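EXOU (Pseudomonas aeruginosa, PDB 4AKX) acts as a patatin-like phospholipase toxin of the type III secretion system, bound here by its chaperone SpcU. Local coordinates at residues B[194-204]-B[280-288]. Sequence-based numbering, arbitrary orientation.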
# COMPACT_ATOMS: atom_id res chain seq x y z
N GLU B 194 15.96 -0.08 55.23
CA GLU B 194 17.18 0.68 54.94
C GLU B 194 17.09 2.11 55.51
O GLU B 194 16.11 2.43 56.20
CB GLU B 194 17.43 0.72 53.42
CG GLU B 194 17.47 -0.65 52.74
CD GLU B 194 18.30 -1.68 53.49
OE1 GLU B 194 19.49 -1.41 53.80
OE2 GLU B 194 17.77 -2.78 53.77
N PRO B 195 18.10 2.97 55.24
CA PRO B 195 18.06 4.37 55.69
C PRO B 195 16.88 5.14 55.10
O PRO B 195 16.31 6.00 55.76
CB PRO B 195 19.37 4.95 55.16
CG PRO B 195 19.74 4.07 54.01
CD PRO B 195 19.31 2.70 54.44
N LEU B 196 16.52 4.79 53.87
CA LEU B 196 15.43 5.42 53.16
C LEU B 196 14.09 4.88 53.66
O LEU B 196 13.21 5.65 54.02
CB LEU B 196 15.57 5.15 51.67
CG LEU B 196 15.02 6.21 50.73
CD1 LEU B 196 15.34 7.59 51.26
CD2 LEU B 196 15.59 5.99 49.33
N GLU B 197 13.96 3.55 53.69
CA GLU B 197 12.78 2.89 54.28
C GLU B 197 12.46 3.40 55.69
O GLU B 197 11.31 3.73 55.99
CB GLU B 197 12.94 1.37 54.29
CG GLU B 197 13.07 0.71 52.93
CD GLU B 197 13.09 -0.82 53.01
OE1 GLU B 197 14.18 -1.41 53.24
OE2 GLU B 197 12.01 -1.44 52.81
N ARG B 198 13.47 3.46 56.56
CA ARG B 198 13.29 3.95 57.93
C ARG B 198 12.75 5.39 57.95
O ARG B 198 11.72 5.67 58.56
CB ARG B 198 14.60 3.85 58.73
CG ARG B 198 14.58 4.48 60.13
CD ARG B 198 14.15 3.49 61.21
NE ARG B 198 14.37 4.01 62.57
CZ ARG B 198 13.56 3.80 63.60
NH1 ARG B 198 12.44 3.09 63.45
NH2 ARG B 198 13.85 4.32 64.79
N LEU B 199 13.45 6.28 57.24
CA LEU B 199 13.16 7.72 57.22
C LEU B 199 11.74 8.02 56.70
O LEU B 199 10.99 8.80 57.32
CB LEU B 199 14.22 8.44 56.38
CG LEU B 199 14.02 9.85 55.82
CD1 LEU B 199 13.98 10.88 56.93
CD2 LEU B 199 15.15 10.15 54.84
N LEU B 200 11.38 7.40 55.58
CA LEU B 200 10.02 7.43 55.06
C LEU B 200 9.02 6.80 56.03
O LEU B 200 7.95 7.36 56.26
CB LEU B 200 9.96 6.69 53.72
CG LEU B 200 10.29 7.42 52.41
CD1 LEU B 200 11.77 7.75 52.32
CD2 LEU B 200 9.87 6.55 51.24
N ARG B 201 9.37 5.65 56.60
CA ARG B 201 8.48 4.94 57.52
C ARG B 201 8.04 5.88 58.63
O ARG B 201 6.90 5.84 59.07
CB ARG B 201 9.16 3.71 58.13
CG ARG B 201 8.96 2.41 57.35
CD ARG B 201 8.90 1.19 58.25
NE ARG B 201 9.73 1.37 59.44
CZ ARG B 201 11.04 1.19 59.47
NH1 ARG B 201 11.69 0.81 58.38
NH2 ARG B 201 11.71 1.40 60.60
N ASP B 202 8.96 6.74 59.04
CA ASP B 202 8.73 7.62 60.16
C ASP B 202 8.03 8.92 59.75
O ASP B 202 7.03 9.33 60.36
CB ASP B 202 10.05 7.89 60.89
CG ASP B 202 10.77 6.59 61.30
OD1 ASP B 202 10.19 5.49 61.09
OD2 ASP B 202 11.90 6.67 61.83
N GLU B 203 8.53 9.56 58.69
CA GLU B 203 7.87 10.73 58.11
C GLU B 203 6.37 10.50 57.94
O GLU B 203 5.54 11.21 58.53
CB GLU B 203 8.51 11.11 56.77
CG GLU B 203 9.86 11.79 56.93
CD GLU B 203 9.82 12.95 57.92
OE1 GLU B 203 9.04 13.90 57.69
OE2 GLU B 203 10.57 12.91 58.93
N THR B 204 6.03 9.47 57.17
CA THR B 204 4.65 9.04 56.98
C THR B 204 3.92 8.79 58.31
O THR B 204 2.80 9.27 58.50
CB THR B 204 4.57 7.77 56.09
OG1 THR B 204 5.48 6.78 56.57
CG2 THR B 204 4.91 8.10 54.64
N LEU B 280 0.78 -3.96 51.72
CA LEU B 280 2.18 -3.59 51.54
C LEU B 280 2.38 -2.16 52.01
O LEU B 280 1.47 -1.33 51.91
CB LEU B 280 2.58 -3.72 50.07
CG LEU B 280 3.78 -2.87 49.63
CD1 LEU B 280 5.08 -3.64 49.83
CD2 LEU B 280 3.61 -2.42 48.19
N GLU B 281 3.56 -1.88 52.54
CA GLU B 281 3.86 -0.59 53.12
C GLU B 281 4.29 0.45 52.09
O GLU B 281 5.17 0.21 51.28
CB GLU B 281 4.95 -0.74 54.16
CG GLU B 281 4.47 -1.00 55.58
CD GLU B 281 5.64 -1.14 56.53
OE1 GLU B 281 6.69 -0.49 56.30
OE2 GLU B 281 5.53 -1.91 57.50
N VAL B 282 3.71 1.64 52.20
CA VAL B 282 4.01 2.79 51.35
C VAL B 282 5.49 3.09 51.24
O VAL B 282 5.97 3.49 50.20
CB VAL B 282 3.29 4.06 51.85
CG1 VAL B 282 3.98 5.32 51.35
CG2 VAL B 282 1.82 4.03 51.44
N ALA B 283 6.20 2.91 52.33
CA ALA B 283 7.64 3.16 52.35
C ALA B 283 8.38 2.19 51.42
O ALA B 283 9.25 2.60 50.66
CB ALA B 283 8.19 3.07 53.77
N GLN B 284 8.01 0.91 51.50
CA GLN B 284 8.74 -0.13 50.80
C GLN B 284 8.72 0.17 49.32
O GLN B 284 9.76 0.20 48.65
CB GLN B 284 8.11 -1.50 51.07
CG GLN B 284 8.90 -2.65 50.46
CD GLN B 284 8.82 -3.93 51.26
OE1 GLN B 284 8.27 -3.96 52.37
NE2 GLN B 284 9.36 -5.01 50.70
N ALA B 285 7.51 0.42 48.84
CA ALA B 285 7.23 0.64 47.44
C ALA B 285 7.99 1.85 46.88
O ALA B 285 8.69 1.73 45.87
CB ALA B 285 5.73 0.79 47.23
N ALA B 286 7.86 3.00 47.55
CA ALA B 286 8.44 4.25 47.06
C ALA B 286 9.95 4.12 46.87
O ALA B 286 10.53 4.78 46.00
CB ALA B 286 8.12 5.39 48.01
N HIS B 287 10.56 3.24 47.68
CA HIS B 287 11.97 2.88 47.56
C HIS B 287 12.20 1.92 46.44
O HIS B 287 13.16 2.05 45.69
CB HIS B 287 12.49 2.27 48.87
CG HIS B 287 13.95 1.80 48.81
ND1 HIS B 287 14.31 0.49 48.85
CD2 HIS B 287 15.15 2.53 48.72
CE1 HIS B 287 15.65 0.39 48.77
NE2 HIS B 287 16.17 1.63 48.70
N ILE B 288 11.33 0.92 46.33
CA ILE B 288 11.48 -0.05 45.26
C ILE B 288 11.48 0.72 43.95
O ILE B 288 12.41 0.57 43.15
CB ILE B 288 10.37 -1.14 45.26
CG1 ILE B 288 10.37 -1.91 46.59
CG2 ILE B 288 10.54 -2.10 44.09
CD1 ILE B 288 11.70 -2.59 46.92
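Two helices of the patatin-like phospholipase region, 195-204 and 282-288, pack here through leucines, alanines and a histidine, with no hydrogen bond crossing between them. Their axes come within 8.7 Å and run at 135° to each other, halfway between perpendicular and antiparallel. The backbones draw together at Glu-197 and Ala-283, where the small methyl of Ala-283 faces the first helix. That CB rests 3.7 Å from CG of Arg-201 and 4.0 Å from CB of Leu-200, and it also touches the carbonyl oxygen of Glu-197. CD2 of Leu-200 meets CB of Ala-286 at 3.9 Å, one turn on from Ala-283.

At the C-terminal end of helix 282-288, His-287 holds its CG anti to the backbone N (chi1 178°), which brings the imidazole over the first turn of the other helix. CD2 of Leu-196 meets the ring at its edge, 3.5 Å from CD2 of His-287. Glu-197 runs extended past CG beside Gln-284, the two side chains pointing the same way with carboxylate and amide planes 75° apart. Its OE1 accepts a hydrogen bond from the backbone N of Glu-194 (3.0 Å), tying the carboxylate back to the N-cap of its own helix. Beyond Ala-283, the bent chain of Arg-201 crosses Glu-281, the N-cap residue of helix 282-288. The contact is made by aliphatic CD, 3.4 Å from OE1 of Glu-281, so any charge attraction acts at longer range.

Outside the pair, Leu-196 also touches Ile-143 of helix 140-146, and Val-282 packs on Phe-239 and Leu-242 of helix 239-246. Ala-285, facing away from helix 195-204, touches Phe-272 of strand 266-273. This is helix-on-helix packing on the flank of the mixed beta-sheet in the alpha/beta fold of a patatin-like phospholipase.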